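Putative pectin lyase (Geobacillus virus E2, PDB 7CHU) is a trimeric tailspike protein of a thermophilic bacteriophage that probably recognises, and may cleave, polysaccharides on the surface of its bacterial host. Local coordinates at residues T125-I130 with V157-P162; H306-G311 with K330-R335; A447-N452 with V461-L466. All coordinates share one frame; numbering follows the deposited sequence.

Interaction 1: T125-I130 with V157-P162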
# COMPACT_ATOMS: atom_id res chain seq x y z
N THR A 125 -28.49 23.30 -6.24
CA THR A 125 -29.43 23.22 -7.35
C THR A 125 -28.82 23.54 -8.70
O THR A 125 -29.50 23.39 -9.72
CB THR A 125 -30.62 24.18 -7.13
OG1 THR A 125 -30.15 25.53 -7.07
CG2 THR A 125 -31.34 23.84 -5.82
N SER A 126 -27.57 23.97 -8.75
CA SER A 126 -26.89 24.16 -10.01
C SER A 126 -25.40 24.07 -9.76
O SER A 126 -24.93 24.13 -8.62
CB SER A 126 -27.27 25.50 -10.67
OG SER A 126 -26.73 26.60 -9.98
N LYS A 127 -24.67 23.92 -10.86
CA LYS A 127 -23.25 23.60 -10.84
C LYS A 127 -22.48 24.64 -10.03
O LYS A 127 -22.69 25.85 -10.20
CB LYS A 127 -22.74 23.55 -12.28
CG LYS A 127 -21.26 23.35 -12.43
CD LYS A 127 -20.85 23.38 -13.92
CE LYS A 127 -21.09 24.73 -14.59
NZ LYS A 127 -20.42 24.77 -15.94
N ILE A 128 -21.60 24.17 -9.15
CA ILE A 128 -20.68 25.02 -8.40
C ILE A 128 -19.29 24.85 -8.99
O ILE A 128 -18.79 23.72 -9.11
CB ILE A 128 -20.69 24.66 -6.90
CG1 ILE A 128 -22.04 25.07 -6.28
CG2 ILE A 128 -19.53 25.35 -6.17
CD1 ILE A 128 -22.28 24.48 -4.90
N THR A 129 -18.64 25.96 -9.32
CA THR A 129 -17.39 25.91 -10.07
C THR A 129 -16.22 26.36 -9.21
O THR A 129 -16.31 27.33 -8.45
CB THR A 129 -17.50 26.78 -11.34
OG1 THR A 129 -17.71 28.15 -10.96
CG2 THR A 129 -18.66 26.32 -12.22
N ILE A 130 -15.11 25.64 -9.35
CA ILE A 130 -13.84 25.97 -8.72
C ILE A 130 -12.86 26.18 -9.88
O ILE A 130 -12.47 25.21 -10.55
CB ILE A 130 -13.36 24.85 -7.78
CG1 ILE A 130 -14.37 24.61 -6.65
CG2 ILE A 130 -12.02 25.23 -7.15
CD1 ILE A 130 -15.51 23.67 -6.96
N VAL A 157 -22.01 18.60 -9.67
CA VAL A 157 -22.25 19.38 -8.46
C VAL A 157 -21.08 20.32 -8.22
O VAL A 157 -21.25 21.53 -8.06
CB VAL A 157 -22.47 18.45 -7.25
CG1 VAL A 157 -22.73 19.26 -6.00
CG2 VAL A 157 -23.64 17.53 -7.49
N PHE A 158 -19.85 19.77 -8.23
CA PHE A 158 -18.63 20.56 -8.16
C PHE A 158 -17.86 20.36 -9.46
O PHE A 158 -17.45 19.24 -9.76
CB PHE A 158 -17.75 20.12 -6.98
CG PHE A 158 -18.30 20.46 -5.64
CD1 PHE A 158 -18.65 21.77 -5.32
CD2 PHE A 158 -18.43 19.47 -4.67
CE1 PHE A 158 -19.14 22.07 -4.06
CE2 PHE A 158 -18.92 19.77 -3.41
CZ PHE A 158 -19.27 21.07 -3.10
N GLU A 159 -17.61 21.46 -10.18
CA GLU A 159 -16.78 21.45 -11.38
C GLU A 159 -15.45 22.12 -11.06
O GLU A 159 -15.41 23.33 -10.79
CB GLU A 159 -17.49 22.17 -12.54
CG GLU A 159 -16.75 22.03 -13.88
CD GLU A 159 -17.32 22.93 -15.02
OE1 GLU A 159 -17.78 24.06 -14.76
OE2 GLU A 159 -17.27 22.50 -16.20
N PHE A 160 -14.36 21.35 -11.13
CA PHE A 160 -12.99 21.86 -11.05
C PHE A 160 -12.46 21.89 -12.48
O PHE A 160 -12.31 20.84 -13.10
CB PHE A 160 -12.08 20.98 -10.18
CG PHE A 160 -12.46 20.89 -8.72
CD1 PHE A 160 -13.48 20.04 -8.30
CD2 PHE A 160 -11.77 21.63 -7.75
CE1 PHE A 160 -13.82 19.94 -6.96
CE2 PHE A 160 -12.10 21.54 -6.41
CZ PHE A 160 -13.14 20.70 -6.02
N VAL A 161 -12.16 23.09 -12.99
CA VAL A 161 -11.61 23.26 -14.34
C VAL A 161 -10.96 24.63 -14.36
O VAL A 161 -11.50 25.56 -13.75
CB VAL A 161 -12.71 23.13 -15.41
CG1 VAL A 161 -13.77 24.26 -15.28
CG2 VAL A 161 -12.15 23.14 -16.83
N PRO A 162 -9.82 24.83 -15.04
CA PRO A 162 -9.25 26.18 -15.08
C PRO A 162 -10.15 27.11 -15.87
O PRO A 162 -10.71 26.73 -16.89
CB PRO A 162 -7.91 25.98 -15.80
CG PRO A 162 -8.09 24.68 -16.60
CD PRO A 162 -8.97 23.84 -15.72
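Ile128 to Ile130 and Phe158 to Phe160 pair in parallel register on neighbouring coils of a beta-helix, where like positions of successive turns stack. Four backbone hydrogen bonds join them, the shortest from Ile130 N to Glu159 O at 2.7 Å. The face carrying Ile130 and Phe160 turns inward. There the two side chains lie side by side and point the same way: Ile130 CB sits 3.6 Å from Phe160 CD2, and Ile130 CD1 reaches over the middle of the Phe160 ring, 4.0 Å from its centroid, in a CH-pi contact. Phe158 is met differently, since Ile128 CG2 touches its ring at the edge, 3.8 Å from Phe158 CD1. Leu137 packs against both rings, while Ile94 and Ile98 of helix 91-99 cover Ile128. On the outer face Glu159 stretches out with CG anti to its backbone N (chi1 -172°), and Lys127 crosses it obliquely. Lys127 NZ makes a salt bridge to Glu159 OE1 at 3.0 Å, approaching from above the carboxylate plane, and Thr129 CG2 lies 3.5 Å from the same oxygen. Aliphatic and aromatic side chains stacked from coil to coil in the interior are characteristic of the right-handed parallel beta-helix of the pectate lyase-like family.

Interaction 2: H306-G311 with K330-R335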
# COMPACT_ATOMS: atom_id res chain seq x y z
N HIS A 306 -16.21 -4.55 -14.05
CA HIS A 306 -15.92 -3.77 -12.85
C HIS A 306 -14.90 -2.70 -13.17
O HIS A 306 -15.03 -1.56 -12.72
CB HIS A 306 -15.41 -4.65 -11.69
CG HIS A 306 -16.50 -5.28 -10.87
ND1 HIS A 306 -17.78 -5.48 -11.34
CD2 HIS A 306 -16.50 -5.74 -9.59
CE1 HIS A 306 -18.51 -6.05 -10.40
NE2 HIS A 306 -17.77 -6.20 -9.32
N MET A 307 -13.89 -3.04 -13.97
CA MET A 307 -12.93 -2.04 -14.45
C MET A 307 -12.77 -2.22 -15.95
O MET A 307 -12.35 -3.30 -16.40
CB MET A 307 -11.57 -2.20 -13.75
CG MET A 307 -10.49 -1.29 -14.36
SD MET A 307 -8.88 -1.43 -13.56
CE MET A 307 -9.27 -0.86 -11.91
N TYR A 308 -13.09 -1.18 -16.73
CA TYR A 308 -12.75 -1.17 -18.16
C TYR A 308 -11.45 -0.40 -18.33
O TYR A 308 -11.41 0.80 -18.06
CB TYR A 308 -13.85 -0.55 -19.02
CG TYR A 308 -13.43 -0.42 -20.47
CD1 TYR A 308 -13.22 -1.57 -21.25
CD2 TYR A 308 -13.22 0.82 -21.05
CE1 TYR A 308 -12.82 -1.48 -22.57
CE2 TYR A 308 -12.82 0.93 -22.38
CZ TYR A 308 -12.62 -0.22 -23.13
OH TYR A 308 -12.23 -0.12 -24.45
N LEU A 309 -10.38 -1.08 -18.73
CA LEU A 309 -9.04 -0.50 -18.73
C LEU A 309 -8.53 -0.27 -20.16
O LEU A 309 -7.67 -0.99 -20.65
CB LEU A 309 -8.11 -1.42 -17.95
CG LEU A 309 -6.66 -1.03 -17.71
CD1 LEU A 309 -6.60 0.45 -17.47
CD2 LEU A 309 -6.07 -1.83 -16.51
N ASP A 310 -9.06 0.78 -20.81
CA ASP A 310 -8.47 1.30 -22.05
C ASP A 310 -7.36 2.28 -21.66
O ASP A 310 -7.53 3.51 -21.68
CB ASP A 310 -9.52 1.94 -22.95
CG ASP A 310 -8.95 2.51 -24.25
OD1 ASP A 310 -7.85 2.10 -24.72
OD2 ASP A 310 -9.62 3.40 -24.82
N GLY A 311 -6.21 1.71 -21.31
CA GLY A 311 -5.07 2.48 -20.82
C GLY A 311 -3.83 1.62 -20.75
O GLY A 311 -3.90 0.39 -20.90
N LYS A 330 -11.47 -5.67 -17.96
CA LYS A 330 -11.44 -5.79 -19.41
C LYS A 330 -10.35 -4.86 -19.93
O LYS A 330 -10.47 -3.63 -19.84
CB LYS A 330 -12.80 -5.43 -20.00
CG LYS A 330 -13.01 -5.79 -21.43
CD LYS A 330 -14.35 -5.23 -21.91
CE LYS A 330 -15.16 -6.23 -22.71
NZ LYS A 330 -15.85 -7.26 -21.85
N VAL A 331 -9.25 -5.43 -20.43
CA VAL A 331 -8.04 -4.68 -20.75
C VAL A 331 -7.99 -4.41 -22.25
O VAL A 331 -8.18 -5.33 -23.06
CB VAL A 331 -6.78 -5.43 -20.30
CG1 VAL A 331 -5.51 -4.65 -20.70
CG2 VAL A 331 -6.81 -5.72 -18.79
N LYS A 332 -7.69 -3.16 -22.61
CA LYS A 332 -7.31 -2.78 -23.95
C LYS A 332 -6.11 -1.86 -23.75
O LYS A 332 -6.25 -0.64 -23.63
CB LYS A 332 -8.45 -2.08 -24.70
CG LYS A 332 -8.11 -1.59 -26.13
CD LYS A 332 -9.25 -0.69 -26.63
CE LYS A 332 -9.00 -0.13 -28.03
NZ LYS A 332 -7.89 0.85 -28.06
N GLY A 333 -4.93 -2.46 -23.69
CA GLY A 333 -3.72 -1.69 -23.46
C GLY A 333 -2.55 -2.59 -23.11
O GLY A 333 -2.66 -3.82 -23.09
N ASP A 334 -1.43 -1.94 -22.81
CA ASP A 334 -0.14 -2.60 -22.66
C ASP A 334 0.47 -2.33 -21.30
O ASP A 334 0.34 -1.24 -20.76
CB ASP A 334 0.86 -2.13 -23.72
CG ASP A 334 0.35 -2.33 -25.14
OD1 ASP A 334 -0.46 -3.26 -25.35
OD2 ASP A 334 0.75 -1.56 -26.03
N ARG A 335 1.19 -3.35 -20.79
CA ARG A 335 2.03 -3.24 -19.59
C ARG A 335 1.23 -2.86 -18.35
O ARG A 335 1.74 -2.23 -17.43
CB ARG A 335 3.19 -2.24 -19.80
CG ARG A 335 4.03 -2.47 -21.06
CD ARG A 335 5.53 -2.33 -20.78
NE ARG A 335 5.91 -1.06 -20.15
CZ ARG A 335 6.10 0.09 -20.82
NH1 ARG A 335 5.93 0.13 -22.14
NH2 ARG A 335 6.44 1.21 -20.19
O HOH W 1 -8.64 3.50 -27.42
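Tyr308 and Leu309 run parallel to Lys330 and Val331, the directions of the touching parts of the two segments differing by 23°, as adjacent coils of the parallel beta-helix. Backbone hydrogen bonds alternate from Lys330 N to Met307 O, from Leu309 N to Lys330 O (2.8 Å) and from Lys332 N to Leu309 O (2.9 Å). The last donor stands above the carbonyl plane. Asp310 is the centre of an inverse gamma turn, and the bond from Gly311 N to Lys332 O is weak. On the face shared by Tyr308 and Lys330 the side chains cross, Lys330 CD coming to 3.9 Å from Tyr308 CD1, while Lys330 NZ goes on to a salt bridge with Asp327. Leu309 and Val331 occupy the other face, where both touch Asn336. Lys332 runs beside the tyrosine, its CD 3.7 Å from Tyr308 OH, before bending at its last torsion (chi4 -69°), which sets the position of NZ. Asp310 lies alongside that chain. Its OD1 makes a long salt bridge to Lys332 NZ, 3.6 Å, and a further salt bridge to Arg278, which also donates to Lys332 O, so that one arginine reaches both residues. One water completes the link between Asp310 and Lys332, donating to Asp310 OD2 and accepting from Lys332 NZ, each at 2.8 Å.

Interaction 3: A447-N452 with V461-L466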
# COMPACT_ATOMS: atom_id res chain seq x y z
N ALA A 447 8.20 -37.92 -18.52
CA ALA A 447 7.61 -38.26 -19.81
C ALA A 447 7.70 -37.10 -20.80
O ALA A 447 7.62 -35.92 -20.42
CB ALA A 447 6.14 -38.68 -19.67
N PHE A 448 7.89 -37.45 -22.07
CA PHE A 448 7.93 -36.52 -23.19
C PHE A 448 6.71 -36.77 -24.05
O PHE A 448 6.41 -37.92 -24.39
CB PHE A 448 9.21 -36.73 -24.00
CG PHE A 448 10.46 -36.47 -23.22
CD1 PHE A 448 10.90 -37.38 -22.26
CD2 PHE A 448 11.18 -35.29 -23.43
CE1 PHE A 448 12.04 -37.12 -21.53
CE2 PHE A 448 12.33 -35.02 -22.70
CZ PHE A 448 12.77 -35.95 -21.75
N VAL A 449 5.99 -35.70 -24.41
CA VAL A 449 4.67 -35.78 -25.01
C VAL A 449 4.62 -34.83 -26.20
O VAL A 449 5.36 -33.84 -26.25
CB VAL A 449 3.54 -35.45 -24.01
CG1 VAL A 449 3.42 -36.54 -22.93
CG2 VAL A 449 3.76 -34.08 -23.36
N GLY A 450 3.77 -35.16 -27.17
CA GLY A 450 3.59 -34.28 -28.32
C GLY A 450 2.34 -34.59 -29.11
O GLY A 450 1.70 -35.63 -28.92
N ALA A 451 1.99 -33.66 -30.00
CA ALA A 451 0.81 -33.79 -30.84
C ALA A 451 1.00 -32.95 -32.10
O ALA A 451 1.69 -31.92 -32.09
CB ALA A 451 -0.46 -33.34 -30.10
N ASN A 452 0.41 -33.42 -33.19
CA ASN A 452 0.45 -32.63 -34.42
C ASN A 452 -0.43 -31.38 -34.31
O ASN A 452 -1.32 -31.28 -33.47
CB ASN A 452 -0.02 -33.47 -35.61
CG ASN A 452 1.09 -34.28 -36.21
OD1 ASN A 452 1.02 -35.50 -36.26
ND2 ASN A 452 2.13 -33.61 -36.66
N VAL A 461 -6.80 -31.75 -28.23
CA VAL A 461 -5.87 -32.67 -28.87
C VAL A 461 -5.54 -33.83 -27.93
O VAL A 461 -5.76 -33.77 -26.72
CB VAL A 461 -4.57 -31.96 -29.32
CG1 VAL A 461 -4.88 -30.90 -30.36
CG2 VAL A 461 -3.84 -31.34 -28.11
N THR A 462 -5.01 -34.89 -28.52
CA THR A 462 -4.50 -36.05 -27.80
C THR A 462 -2.99 -35.95 -27.73
O THR A 462 -2.35 -35.70 -28.76
CB THR A 462 -4.93 -37.35 -28.49
OG1 THR A 462 -6.34 -37.51 -28.33
CG2 THR A 462 -4.21 -38.55 -27.90
N LEU A 463 -2.43 -36.10 -26.54
CA LEU A 463 -0.98 -36.08 -26.38
C LEU A 463 -0.43 -37.50 -26.48
O LEU A 463 -0.90 -38.41 -25.79
CB LEU A 463 -0.58 -35.44 -25.05
CG LEU A 463 -0.79 -33.92 -25.02
CD1 LEU A 463 -0.21 -33.32 -23.75
CD2 LEU A 463 -0.20 -33.24 -26.26
N THR A 464 0.53 -37.69 -27.38
CA THR A 464 1.21 -38.96 -27.59
C THR A 464 2.46 -39.02 -26.71
O THR A 464 3.28 -38.09 -26.74
CB THR A 464 1.60 -39.12 -29.06
OG1 THR A 464 0.44 -39.02 -29.87
CG2 THR A 464 2.29 -40.47 -29.32
N THR A 465 2.59 -40.08 -25.93
CA THR A 465 3.79 -40.24 -25.13
C THR A 465 4.92 -40.71 -26.03
O THR A 465 4.79 -41.73 -26.72
CB THR A 465 3.56 -41.23 -23.98
OG1 THR A 465 2.55 -40.73 -23.10
CG2 THR A 465 4.85 -41.43 -23.18
N LEU A 466 6.03 -39.98 -26.04
CA LEU A 466 7.15 -40.32 -26.90
C LEU A 466 8.26 -41.07 -26.20
O LEU A 466 9.00 -41.83 -26.84
CB LEU A 466 7.74 -39.04 -27.52
CG LEU A 466 6.66 -38.19 -28.19
CD1 LEU A 466 7.17 -36.78 -28.56
CD2 LEU A 466 6.16 -38.91 -29.41
O HOH W 2 -1.01 -37.13 -30.40
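Leu466 meets Phe448 and Gly450 across an antiparallel beta hairpin, strands 446-451 and 459-469, and its side chain can be followed from CB to its tip. Leu466 CB lies 3.6 Å from Phe448 O, the carbonyl that accepts a hydrogen bond from Leu466 N at 2.7 Å. Leu466 CG, anti to its own carbonyl carbon (chi1 -52°), stays beside Phe448 O at 3.8 Å. At the tip, Leu466 CD1 rests 4.0 Å from both Val449 C and Gly450 N, so the methyl lies against bare backbone where Gly450 carries no side chain. Gly450 and Thr464 form a hydrogen-bonded pair, with each N donating to the other's O; Val449 and Thr465 form the neighbouring non-hydrogen-bonded pair. Leu463 splits its two methyls, Leu463 CD1 going to Val449 CG2 and Leu463 CD2 to Ala451 CB at 3.9 Å, while Phe414 and Phe424 add aromatic cover. The hairpin faces other subunits too: Phe448 packs on Phe448 of the second and of the third subunit, an aromatic cluster of three copies within the trimer. Beside the Gly450-Thr464 pair, one water donates weakly to Gly450 O and, at 2.6 Å, to Thr462 O.

The three contacts follow one another along an elongated chain and show one principle, backbone pairing between neighbouring strands, in two forms. Interactions 1 and 2 belong to the same stack of parallel strands in the beta-helix; their centres lie 29 Å apart and their nearest atoms about 20 Å apart, so they sample different coils. Interaction 3 lies beyond the helix in an antiparallel region, with its centre 36 Å from that of interaction 2 and 65 Å from that of interaction 1, on the opposite side of the chain's centre from interaction 1. Contact with other subunits differs as well: none touches interaction 1, Arg335 alone reaches one in interaction 2, and interaction 3 meets two.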